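Local coordinates for protein hydroxyglutarate synthase (Oryza sativa, PDB 6W1K) that catalyses the iron(II)-dependent decarboxylation and hydroxylation of 2-oxoadipate with dioxygen to (R)-2-hydroxyglutarate, a step of plastid lysine catabolism, at residues A[44-52]-A[205-216]; A[270-278]-A[285-294]. One frame throughout, in Å; residues are numbered along the deposited sequence.

Interaction 1: A[44-52]-A[205-216]; sequences LELVRSYDG and SDIRSINKFNKF. With SO4 (sulfate ion), chain G; SO4 (sulfate ion), chain H.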
loop_
_atom_site.group_PDB
_atom_site.type_symbol
_atom_site.label_atom_id
_atom_site.label_comp_id
_atom_site.label_asym_id
_atom_site.label_seq_id
_atom_site.Cartn_x
_atom_site.Cartn_y
_atom_site.Cartn_z
ATOM N N LEU A 44 -9.674 -3.455 -11.455
ATOM C CA LEU A 44 -8.706 -4.401 -12.004
ATOM C C LEU A 44 -9.311 -5.226 -13.140
ATOM O O LEU A 44 -8.644 -5.525 -14.143
ATOM C CB LEU A 44 -8.181 -5.300 -10.886
ATOM C CG LEU A 44 -7.209 -4.634 -9.911
ATOM C CD1 LEU A 44 -7.061 -5.477 -8.663
ATOM C CD2 LEU A 44 -5.859 -4.418 -10.589
ATOM N N GLU A 45 -10.584 -5.582 -13.022
ATOM C CA GLU A 45 -11.235 -6.259 -14.139
ATOM C C GLU A 45 -11.377 -5.323 -15.338
ATOM O O GLU A 45 -11.185 -5.742 -16.488
ATOM C CB GLU A 45 -12.594 -6.799 -13.699
ATOM C CG GLU A 45 -12.480 -7.915 -12.656
ATOM C CD GLU A 45 -13.813 -8.310 -12.018
ATOM O OE1 GLU A 45 -14.812 -7.579 -12.211
ATOM O OE2 GLU A 45 -13.852 -9.356 -11.319
ATOM N N LEU A 46 -11.732 -4.057 -15.095
ATOM C CA LEU A 46 -11.936 -3.132 -16.209
ATOM C C LEU A 46 -10.634 -2.873 -16.964
ATOM O O LEU A 46 -10.626 -2.741 -18.197
ATOM C CB LEU A 46 -12.513 -1.812 -15.699
ATOM C CG LEU A 46 -13.986 -1.812 -15.275
ATOM C CD1 LEU A 46 -14.327 -0.493 -14.551
ATOM C CD2 LEU A 46 -14.921 -2.031 -16.459
ATOM N N VAL A 47 -9.533 -2.746 -16.235
ATOM C CA VAL A 47 -8.249 -2.505 -16.875
ATOM C C VAL A 47 -7.824 -3.720 -17.688
ATOM O O VAL A 47 -7.294 -3.592 -18.798
ATOM C CB VAL A 47 -7.204 -2.136 -15.807
ATOM C CG1 VAL A 47 -5.814 -2.108 -16.437
ATOM C CG2 VAL A 47 -7.566 -0.795 -15.150
ATOM N N ARG A 48 -8.018 -4.917 -17.138
ATOM C CA ARG A 48 -7.647 -6.123 -17.871
ATOM C C ARG A 48 -8.423 -6.217 -19.176
ATOM O O ARG A 48 -7.849 -6.531 -20.222
ATOM C CB ARG A 48 -7.889 -7.359 -17.005
ATOM C CG ARG A 48 -7.815 -8.683 -17.768
ATOM C CD ARG A 48 -6.382 -9.059 -18.123
ATOM N NE ARG A 48 -6.285 -10.380 -18.753
ATOM C CZ ARG A 48 -6.169 -11.522 -18.083
ATOM N NH1 ARG A 48 -6.128 -11.511 -16.755
ATOM N NH2 ARG A 48 -6.086 -12.677 -18.738
ATOM N N SER A 49 -9.730 -5.922 -19.137
ATOM C CA SER A 49 -10.551 -6.020 -20.340
ATOM C C SER A 49 -10.154 -4.970 -21.367
ATOM O O SER A 49 -10.156 -5.236 -22.574
ATOM C CB SER A 49 -12.030 -5.853 -19.984
ATOM O OG SER A 49 -12.493 -6.911 -19.168
ATOM N N TYR A 50 -9.823 -3.769 -20.904
ATOM C CA TYR A 50 -9.477 -2.676 -21.803
ATOM C C TYR A 50 -8.067 -2.821 -22.378
ATOM O O TYR A 50 -7.847 -2.593 -23.567
ATOM C CB TYR A 50 -9.599 -1.359 -21.043
ATOM C CG TYR A 50 -9.389 -0.138 -21.893
ATOM C CD1 TYR A 50 -10.462 0.468 -22.545
ATOM C CD2 TYR A 50 -8.128 0.418 -22.035
ATOM C CE1 TYR A 50 -10.281 1.599 -23.330
ATOM C CE2 TYR A 50 -7.934 1.548 -22.819
ATOM C CZ TYR A 50 -9.017 2.136 -23.459
ATOM O OH TYR A 50 -8.828 3.252 -24.240
ATOM N N ASP A 51 -7.100 -3.184 -21.546
ATOM C CA ASP A 51 -5.703 -3.113 -21.932
ATOM C C ASP A 51 -5.096 -4.460 -22.283
ATOM O O ASP A 51 -4.077 -4.498 -22.981
ATOM C CB ASP A 51 -4.883 -2.501 -20.792
ATOM C CG ASP A 51 -3.471 -2.159 -21.209
ATOM O OD1 ASP A 51 -2.573 -3.009 -21.040
ATOM O OD2 ASP A 51 -3.268 -1.031 -21.698
ATOM N N GLY A 52 -5.668 -5.552 -21.803
ATOM C CA GLY A 52 -5.047 -6.854 -21.952
ATOM C C GLY A 52 -4.373 -7.289 -20.668
ATOM O O GLY A 52 -4.447 -6.623 -19.635
ATOM N N SER A 205 -2.013 0.035 -23.727
ATOM C CA SER A 205 -2.942 0.904 -24.438
ATOM C C SER A 205 -2.733 2.360 -24.007
ATOM O O SER A 205 -1.794 2.701 -23.283
ATOM C CB SER A 205 -4.376 0.446 -24.193
ATOM O OG SER A 205 -4.767 0.804 -22.881
ATOM N N ASP A 206 -3.645 3.239 -24.420
ATOM C CA ASP A 206 -3.483 4.665 -24.155
ATOM C C ASP A 206 -3.620 5.011 -22.672
ATOM O O ASP A 206 -3.156 6.079 -22.255
ATOM C CB ASP A 206 -4.500 5.455 -24.997
ATOM C CG ASP A 206 -5.928 5.328 -24.476
ATOM O OD1 ASP A 206 -6.660 6.340 -24.523
ATOM O OD2 ASP A 206 -6.317 4.232 -24.011
ATOM N N ILE A 207 -4.216 4.140 -21.860
ATOM C CA ILE A 207 -4.341 4.436 -20.440
ATOM C C ILE A 207 -3.033 4.156 -19.703
ATOM O O ILE A 207 -2.967 4.264 -18.476
ATOM C CB ILE A 207 -5.505 3.650 -19.810
ATOM C CG1 ILE A 207 -5.310 2.145 -19.976
ATOM C CG2 ILE A 207 -6.833 4.060 -20.456
ATOM C CD1 ILE A 207 -6.207 1.319 -19.035
ATOM N N ARG A 208 -1.976 3.810 -20.439
ATOM C CA ARG A 208 -0.648 3.797 -19.834
ATOM C C ARG A 208 -0.211 5.189 -19.380
ATOM O O ARG A 208 0.629 5.300 -18.481
ATOM C CB ARG A 208 0.372 3.228 -20.823
ATOM C CG ARG A 208 0.742 4.161 -21.961
ATOM C CD ARG A 208 1.692 3.424 -22.912
ATOM N NE ARG A 208 2.151 4.268 -24.006
ATOM C CZ ARG A 208 1.442 4.529 -25.096
ATOM N NH1 ARG A 208 0.233 4.010 -25.246
ATOM N NH2 ARG A 208 1.941 5.317 -26.035
ATOM N N SER A 209 -0.742 6.245 -19.985
ATOM C CA SER A 209 -0.542 7.586 -19.460
ATOM C C SER A 209 -1.517 7.830 -18.311
ATOM O O SER A 209 -2.723 7.601 -18.454
ATOM C CB SER A 209 -0.742 8.632 -20.556
ATOM O OG SER A 209 -0.782 9.924 -19.974
ATOM N N ILE A 210 -0.996 8.294 -17.174
ATOM C CA ILE A 210 -1.819 8.301 -15.961
ATOM C C ILE A 210 -2.961 9.309 -16.076
ATOM O O ILE A 210 -4.041 9.103 -15.506
ATOM C CB ILE A 210 -0.945 8.568 -14.719
ATOM C CG1 ILE A 210 -1.763 8.285 -13.447
ATOM C CG2 ILE A 210 -0.363 9.947 -14.774
ATOM C CD1 ILE A 210 -0.892 7.993 -12.230
ATOM N N ASN A 211 -2.762 10.398 -16.817
ATOM C CA ASN A 211 -3.847 11.356 -16.999
ATOM C C ASN A 211 -5.003 10.728 -17.764
ATOM O O ASN A 211 -6.175 10.925 -17.410
ATOM C CB ASN A 211 -3.340 12.605 -17.713
ATOM C CG ASN A 211 -2.692 13.600 -16.762
ATOM O OD1 ASN A 211 -3.182 13.830 -15.653
ATOM N ND2 ASN A 211 -1.584 14.199 -17.195
ATOM N N LYS A 212 -4.683 9.929 -18.767
ATOM C CA LYS A 212 -5.678 9.161 -19.534
ATOM C C LYS A 212 -6.265 8.098 -18.608
ATOM O O LYS A 212 -7.459 7.892 -18.647
ATOM C CB LYS A 212 -5.045 8.481 -20.744
ATOM C CG LYS A 212 -5.334 9.145 -22.077
ATOM C CD LYS A 212 -4.481 10.347 -22.328
ATOM C CE LYS A 212 -4.673 10.923 -23.716
ATOM N NZ LYS A 212 -4.103 10.042 -24.760
ATOM N N PHE A 213 -5.433 7.450 -17.796
ATOM C CA PHE A 213 -5.910 6.435 -16.864
ATOM C C PHE A 213 -6.934 7.022 -15.892
ATOM O O PHE A 213 -7.996 6.439 -15.664
ATOM C CB PHE A 213 -4.748 5.821 -16.076
ATOM C CG PHE A 213 -5.152 4.610 -15.289
ATOM C CD1 PHE A 213 -4.937 3.338 -15.804
ATOM C CD2 PHE A 213 -5.790 4.733 -14.047
ATOM C CE1 PHE A 213 -5.331 2.224 -15.111
ATOM C CE2 PHE A 213 -6.204 3.616 -13.364
ATOM C CZ PHE A 213 -5.953 2.352 -13.888
ATOM N N ASN A 214 -6.628 8.188 -15.323
ATOM C CA ASN A 214 -7.558 8.814 -14.386
ATOM C C ASN A 214 -8.915 9.070 -15.029
ATOM O O ASN A 214 -9.961 8.845 -14.402
ATOM C CB ASN A 214 -6.966 10.114 -13.854
ATOM C CG ASN A 214 -5.895 9.875 -12.823
ATOM O OD1 ASN A 214 -5.707 8.752 -12.352
ATOM N ND2 ASN A 214 -5.159 10.919 -12.486
ATOM N N LYS A 215 -8.927 9.536 -16.280
ATOM C CA LYS A 215 -10.203 9.805 -16.941
ATOM C C LYS A 215 -10.953 8.503 -17.229
ATOM O O LYS A 215 -12.183 8.451 -17.138
ATOM C CB LYS A 215 -9.978 10.601 -18.223
ATOM C CG LYS A 215 -11.249 10.887 -19.015
ATOM C CD LYS A 215 -10.995 10.750 -20.502
ATOM C CE LYS A 215 -11.909 11.657 -21.339
ATOM N NZ LYS A 215 -13.232 11.940 -20.689
ATOM N N PHE A 216 -10.227 7.438 -17.567
ATOM C CA PHE A 216 -10.831 6.112 -17.693
ATOM C C PHE A 216 -11.531 5.692 -16.395
ATOM O O PHE A 216 -12.656 5.189 -16.425
ATOM C CB PHE A 216 -9.741 5.106 -18.106
ATOM C CG PHE A 216 -10.188 3.662 -18.102
ATOM C CD1 PHE A 216 -9.891 2.833 -17.018
ATOM C CD2 PHE A 216 -10.890 3.133 -19.178
ATOM C CE1 PHE A 216 -10.301 1.513 -16.995
ATOM C CE2 PHE A 216 -11.294 1.813 -19.170
ATOM C CZ PHE A 216 -10.995 0.996 -18.070
HETATM S S SO4 G . -6.627 -11.407 -22.487
HETATM O O1 SO4 G . -5.443 -12.188 -22.138
HETATM O O2 SO4 G . -6.366 -10.652 -23.711
HETATM O O3 SO4 G . -6.950 -10.480 -21.403
HETATM O O4 SO4 G . -7.752 -12.316 -22.705
HETATM S S SO4 H . -1.514 5.292 -28.353
HETATM O O1 SO4 H . -0.095 5.348 -28.703
HETATM O O2 SO4 H . -1.888 3.913 -28.043
HETATM O O3 SO4 H . -1.768 6.153 -27.198
HETATM O O4 SO4 H . -2.302 5.753 -29.495
#
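Tyr50 and Asp51, on the last turn of helix 38-51, meet Ser205 and Asp206 in the loop and 3-10 turn leading into helix 210-219, on the outer side of the VOC-like (glyoxalase-clan) fold. The axes of segments 44-51 and 210-216 cross at 119° and come no closer than 12.3 Å, and the rings of Tyr50, Phe213 and Phe216 reach between them. One carboxylate oxygen does most of the polar work: Asp51 OD2 takes Ser205 N on its syn side at 2.6 Å and Ser205 OG through its anti lone pair. Tyrosine suits the neighbouring place because it is apolar along its ring and polar at its hydroxyl. Its CG lies anti to the backbone N (chi1 -175°), which carries the ring across Ile207, while Phe216 CD2 sits over one face; the Tyr50 and Phe216 planes stand 50° apart. Beneath, the small branched Val47 touches Phe213 CZ with CG2 at 3.8 Å. Further out, Asp51 OD1 is taken by His54 and the amide of Ile204, so both carboxylate oxygens are held and the group's rotation is fixed. Phe213 leans on Ile198 and Phe268 of the central sheet. Tyr50 OH donates to Asp206 OD2 over 2.7 Å, the acceptor lying in the plane of the tyrosine ring.

Interaction 2: A[270-278]-A[285-294]; sequences ERLVLPQFK and VNEHHRRDGF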
loop_
_atom_site.group_PDB
_atom_site.type_symbol
_atom_site.label_atom_id
_atom_site.label_comp_id
_atom_site.label_asym_id
_atom_site.label_seq_id
_atom_site.Cartn_x
_atom_site.Cartn_y
_atom_site.Cartn_z
ATOM N N GLU A 270 2.614 6.303 -12.070
ATOM C CA GLU A 270 3.469 6.388 -13.248
ATOM C C GLU A 270 4.847 6.838 -12.797
ATOM O O GLU A 270 4.976 7.871 -12.129
ATOM C CB GLU A 270 2.922 7.369 -14.294
ATOM C CG GLU A 270 3.733 7.333 -15.625
ATOM C CD GLU A 270 3.042 8.022 -16.811
ATOM O OE1 GLU A 270 1.865 8.395 -16.683
ATOM O OE2 GLU A 270 3.691 8.194 -17.875
ATOM N N ARG A 271 5.861 6.067 -13.145
ATOM C CA ARG A 271 7.250 6.425 -12.898
ATOM C C ARG A 271 7.885 6.804 -14.227
ATOM O O ARG A 271 8.004 5.960 -15.126
ATOM C CB ARG A 271 8.001 5.272 -12.237
ATOM C CG ARG A 271 7.327 4.765 -10.938
ATOM C CD ARG A 271 8.086 3.576 -10.268
ATOM N NE ARG A 271 7.484 3.336 -8.958
ATOM C CZ ARG A 271 7.811 3.980 -7.842
ATOM N NH1 ARG A 271 7.172 3.712 -6.721
ATOM N NH2 ARG A 271 8.796 4.863 -7.843
ATOM N N LEU A 272 8.310 8.057 -14.345
ATOM C CA LEU A 272 8.892 8.533 -15.592
ATOM C C LEU A 272 10.386 8.227 -15.655
ATOM O O LEU A 272 11.043 8.003 -14.636
ATOM C CB LEU A 272 8.673 10.035 -15.757
ATOM C CG LEU A 272 7.219 10.485 -15.954
ATOM C CD1 LEU A 272 7.225 11.967 -16.359
ATOM C CD2 LEU A 272 6.487 9.649 -16.984
ATOM N N VAL A 273 10.919 8.261 -16.877
ATOM C CA VAL A 273 12.333 7.989 -17.079
ATOM C C VAL A 273 13.188 9.034 -16.362
ATOM O O VAL A 273 12.836 10.219 -16.283
ATOM C CB VAL A 273 12.669 7.952 -18.582
ATOM C CG1 VAL A 273 14.076 7.491 -18.791
ATOM C CG2 VAL A 273 11.724 7.031 -19.337
ATOM N N LEU A 274 14.326 8.592 -15.845
ATOM C CA LEU A 274 15.230 9.500 -15.173
ATOM C C LEU A 274 15.941 10.400 -16.183
ATOM O O LEU A 274 16.108 10.034 -17.357
ATOM C CB LEU A 274 16.260 8.726 -14.364
ATOM C CG LEU A 274 15.737 8.011 -13.122
ATOM C CD1 LEU A 274 16.767 6.997 -12.641
ATOM C CD2 LEU A 274 15.387 9.022 -12.026
ATOM N N PRO A 275 16.381 11.584 -15.746
ATOM C CA PRO A 275 16.986 12.524 -16.702
ATOM C C PRO A 275 18.230 11.982 -17.375
ATOM O O PRO A 275 18.451 12.260 -18.559
ATOM C CB PRO A 275 17.302 13.759 -15.840
ATOM C CG PRO A 275 17.320 13.248 -14.398
ATOM C CD PRO A 275 16.327 12.118 -14.369
ATOM N N GLN A 276 19.060 11.212 -16.666
ATOM C CA GLN A 276 20.258 10.676 -17.312
ATOM C C GLN A 276 19.927 9.733 -18.463
ATOM O O GLN A 276 20.809 9.412 -19.250
ATOM C CB GLN A 276 21.131 9.934 -16.301
ATOM C CG GLN A 276 20.372 8.862 -15.550
ATOM C CD GLN A 276 19.954 9.308 -14.162
ATOM O OE1 GLN A 276 19.442 10.421 -13.977
ATOM N NE2 GLN A 276 20.171 8.438 -13.171
ATOM N N PHE A 277 18.689 9.252 -18.552
ATOM C CA PHE A 277 18.233 8.386 -19.633
ATOM C C PHE A 277 17.222 9.118 -20.512
ATOM O O PHE A 277 16.347 8.508 -21.129
ATOM C CB PHE A 277 17.634 7.108 -19.048
ATOM C CG PHE A 277 18.580 6.354 -18.153
ATOM C CD1 PHE A 277 19.861 6.053 -18.604
ATOM C CD2 PHE A 277 18.200 5.944 -16.873
ATOM C CE1 PHE A 277 20.751 5.362 -17.813
ATOM C CE2 PHE A 277 19.097 5.245 -16.062
ATOM C CZ PHE A 277 20.382 4.958 -16.544
ATOM N N LYS A 278 17.315 10.446 -20.525
ATOM C CA LYS A 278 16.420 11.273 -21.323
ATOM C C LYS A 278 16.264 10.727 -22.737
ATOM O O LYS A 278 15.156 10.387 -23.174
ATOM C CB LYS A 278 16.972 12.703 -21.385
ATOM C CG LYS A 278 16.611 13.636 -20.253
ATOM C CD LYS A 278 17.582 14.840 -20.194
ATOM C CE LYS A 278 17.933 15.387 -21.573
ATOM N NZ LYS A 278 17.821 16.873 -21.629
ATOM N N VAL A 285 13.144 1.642 -22.515
ATOM C CA VAL A 285 13.028 1.989 -21.104
ATOM C C VAL A 285 12.562 0.766 -20.326
ATOM O O VAL A 285 11.557 0.138 -20.677
ATOM C CB VAL A 285 12.073 3.176 -20.910
ATOM C CG1 VAL A 285 12.046 3.600 -19.464
ATOM C CG2 VAL A 285 12.492 4.352 -21.778
ATOM N N ASN A 286 13.308 0.414 -19.281
ATOM C CA ASN A 286 12.944 -0.625 -18.328
ATOM C C ASN A 286 12.746 0.004 -16.956
ATOM O O ASN A 286 12.996 1.196 -16.760
ATOM C CB ASN A 286 14.017 -1.712 -18.267
ATOM C CG ASN A 286 14.281 -2.330 -19.620
ATOM O OD1 ASN A 286 15.116 -1.857 -20.406
ATOM N ND2 ASN A 286 13.549 -3.398 -19.909
ATOM N N GLU A 287 12.303 -0.811 -15.995
ATOM C CA GLU A 287 11.889 -0.250 -14.707
ATOM C C GLU A 287 13.057 0.430 -14.006
ATOM O O GLU A 287 12.868 1.432 -13.311
ATOM C CB GLU A 287 11.280 -1.348 -13.822
ATOM C CG GLU A 287 10.594 -0.848 -12.519
ATOM C CD GLU A 287 9.223 -0.198 -12.740
ATOM O OE1 GLU A 287 8.739 -0.165 -13.898
ATOM O OE2 GLU A 287 8.627 0.272 -11.737
ATOM N N HIS A 288 14.277 -0.068 -14.210
ATOM C CA HIS A 288 15.413 0.519 -13.510
ATOM C C HIS A 288 15.823 1.867 -14.098
ATOM O O HIS A 288 16.576 2.604 -13.454
ATOM C CB HIS A 288 16.586 -0.472 -13.490
ATOM C CG HIS A 288 17.339 -0.578 -14.776
ATOM N ND1 HIS A 288 17.002 -1.477 -15.765
ATOM C CD2 HIS A 288 18.442 0.073 -15.219
ATOM C CE1 HIS A 288 17.846 -1.355 -16.775
ATOM N NE2 HIS A 288 18.730 -0.420 -16.471
ATOM N N HIS A 289 15.298 2.235 -15.260
ATOM C CA HIS A 289 15.548 3.542 -15.855
ATOM C C HIS A 289 14.589 4.612 -15.368
ATOM O O HIS A 289 14.670 5.754 -15.836
ATOM C CB HIS A 289 15.414 3.464 -17.365
ATOM C CG HIS A 289 16.434 2.604 -18.023
ATOM N ND1 HIS A 289 16.098 1.520 -18.806
ATOM C CD2 HIS A 289 17.787 2.680 -18.040
ATOM C CE1 HIS A 289 17.201 0.968 -19.283
ATOM N NE2 HIS A 289 18.238 1.650 -18.829
ATOM N N ARG A 290 13.653 4.246 -14.501
ATOM C CA ARG A 290 12.558 5.098 -14.078
ATOM C C ARG A 290 12.743 5.496 -12.619
ATOM O O ARG A 290 13.416 4.813 -11.839
ATOM C CB ARG A 290 11.218 4.378 -14.288
ATOM C CG ARG A 290 10.985 3.907 -15.721
ATOM C CD ARG A 290 9.610 3.238 -15.857
ATOM N NE ARG A 290 9.259 2.943 -17.245
ATOM C CZ ARG A 290 8.668 3.804 -18.066
ATOM N NH1 ARG A 290 8.349 5.019 -17.644
ATOM N NH2 ARG A 290 8.386 3.450 -19.308
ATOM N N ARG A 291 12.136 6.622 -12.262
ATOM C CA ARG A 291 12.193 7.116 -10.895
ATOM C C ARG A 291 11.707 6.043 -9.932
ATOM O O ARG A 291 10.595 5.523 -10.067
ATOM C CB ARG A 291 11.354 8.388 -10.775
ATOM C CG ARG A 291 10.914 8.717 -9.343
ATOM C CD ARG A 291 12.044 9.375 -8.561
ATOM N NE ARG A 291 11.577 10.483 -7.720
ATOM C CZ ARG A 291 11.065 10.348 -6.499
ATOM N NH1 ARG A 291 10.930 9.138 -5.938
ATOM N NH2 ARG A 291 10.679 11.429 -5.832
ATOM N N ASP A 292 12.556 5.699 -8.973
ATOM C CA ASP A 292 12.236 4.694 -7.977
ATOM C C ASP A 292 11.818 5.354 -6.665
ATOM O O ASP A 292 11.944 6.560 -6.462
ATOM C CB ASP A 292 13.422 3.751 -7.750
ATOM C CG ASP A 292 12.987 2.377 -7.236
ATOM O OD1 ASP A 292 11.762 2.200 -6.953
ATOM O OD2 ASP A 292 13.876 1.487 -7.112
ATOM N N GLY A 293 11.288 4.532 -5.775
ATOM C CA GLY A 293 10.978 4.998 -4.443
ATOM C C GLY A 293 9.691 5.808 -4.390
ATOM O O GLY A 293 8.788 5.663 -5.221
ATOM N N PHE A 294 9.629 6.696 -3.406
ATOM C CA PHE A 294 8.380 7.357 -3.020
ATOM C C PHE A 294 8.690 8.809 -2.679
ATOM O O PHE A 294 9.842 9.243 -2.723
ATOM C CB PHE A 294 7.725 6.613 -1.857
ATOM C CG PHE A 294 7.325 5.204 -2.194
ATOM C CD1 PHE A 294 6.046 4.925 -2.652
ATOM C CD2 PHE A 294 8.238 4.168 -2.071
ATOM C CE1 PHE A 294 5.695 3.634 -2.979
ATOM C CE2 PHE A 294 7.903 2.865 -2.386
ATOM C CZ PHE A 294 6.629 2.590 -2.825
#
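This is a backbone bridge reinforced by arginines, joining the end of strand 258-271 to the loop that leads to helix 296-302. Val273 and Arg290 form a single beta bridge, with Leu274 N donating a hydrogen bond to His289 O at 2.9 Å and Arg291 N one to Leu272 O at 3.0 Å. The chain of Arg271 runs extended from CG to NE and lays the guanidinium edge against two carbonyls: NH1 and NH2 both grip Gly293 O end-on, the NH2 bond being 2.7 Å, and NH2 also gives a nearly straight bond (167°) to Arg291 O. Arginine suits this place because its flat, many-donor end can serve the carbonyls of Arg291 and Gly293 at once. NE turns to Asp58 in a salt bridge. In this VOC-like fold the strand also carries the metal ligand Glu267, and near its end the loop carries Phe294, which lines the 2-oxoadipate pocket and packs edge-to-face with His59. Arg271 NH1 lies 4.0 Å from Phe294 CE1, over one face of the ring. Arg290 answers from the other segment, NH1 meeting Arg271 O at 2.7 Å in the carbonyl plane. At the far end His289 points its CD2 edge at the centre of the Phe277 face, a T-shaped pair with planes at 78°; Asn286 N holds the imidazole through ND1. Val273 CG2 and Val285 CG1 meet tip to tip, a tight 3.4 Å apart.

Overall arrangement
Both contacts are partly buried, each centred about 20 Å from the middle of the chain, yet they hold different elements. Interaction 1 joins two helical regions far apart in sequence through aromatic and aliphatic packing, with one buried carboxylate (Asp51) and one nearer the surface (Asp206) as acceptors. Interaction 2 closes a short chain excursion, relying on backbone pairing and on arginines that donate to carbonyls. They also stand differently to the active site: Phe294 of interaction 2 touches 2-oxoadipate, whereas Phe213 of interaction 1 remains about 13 Å (side chain to ion) from the bound nickel. The two meet where Glu270 OE1 probably accepts a hydrogen bond from Ile210 N, 2.9 Å away, in the first turn of helix 210-219.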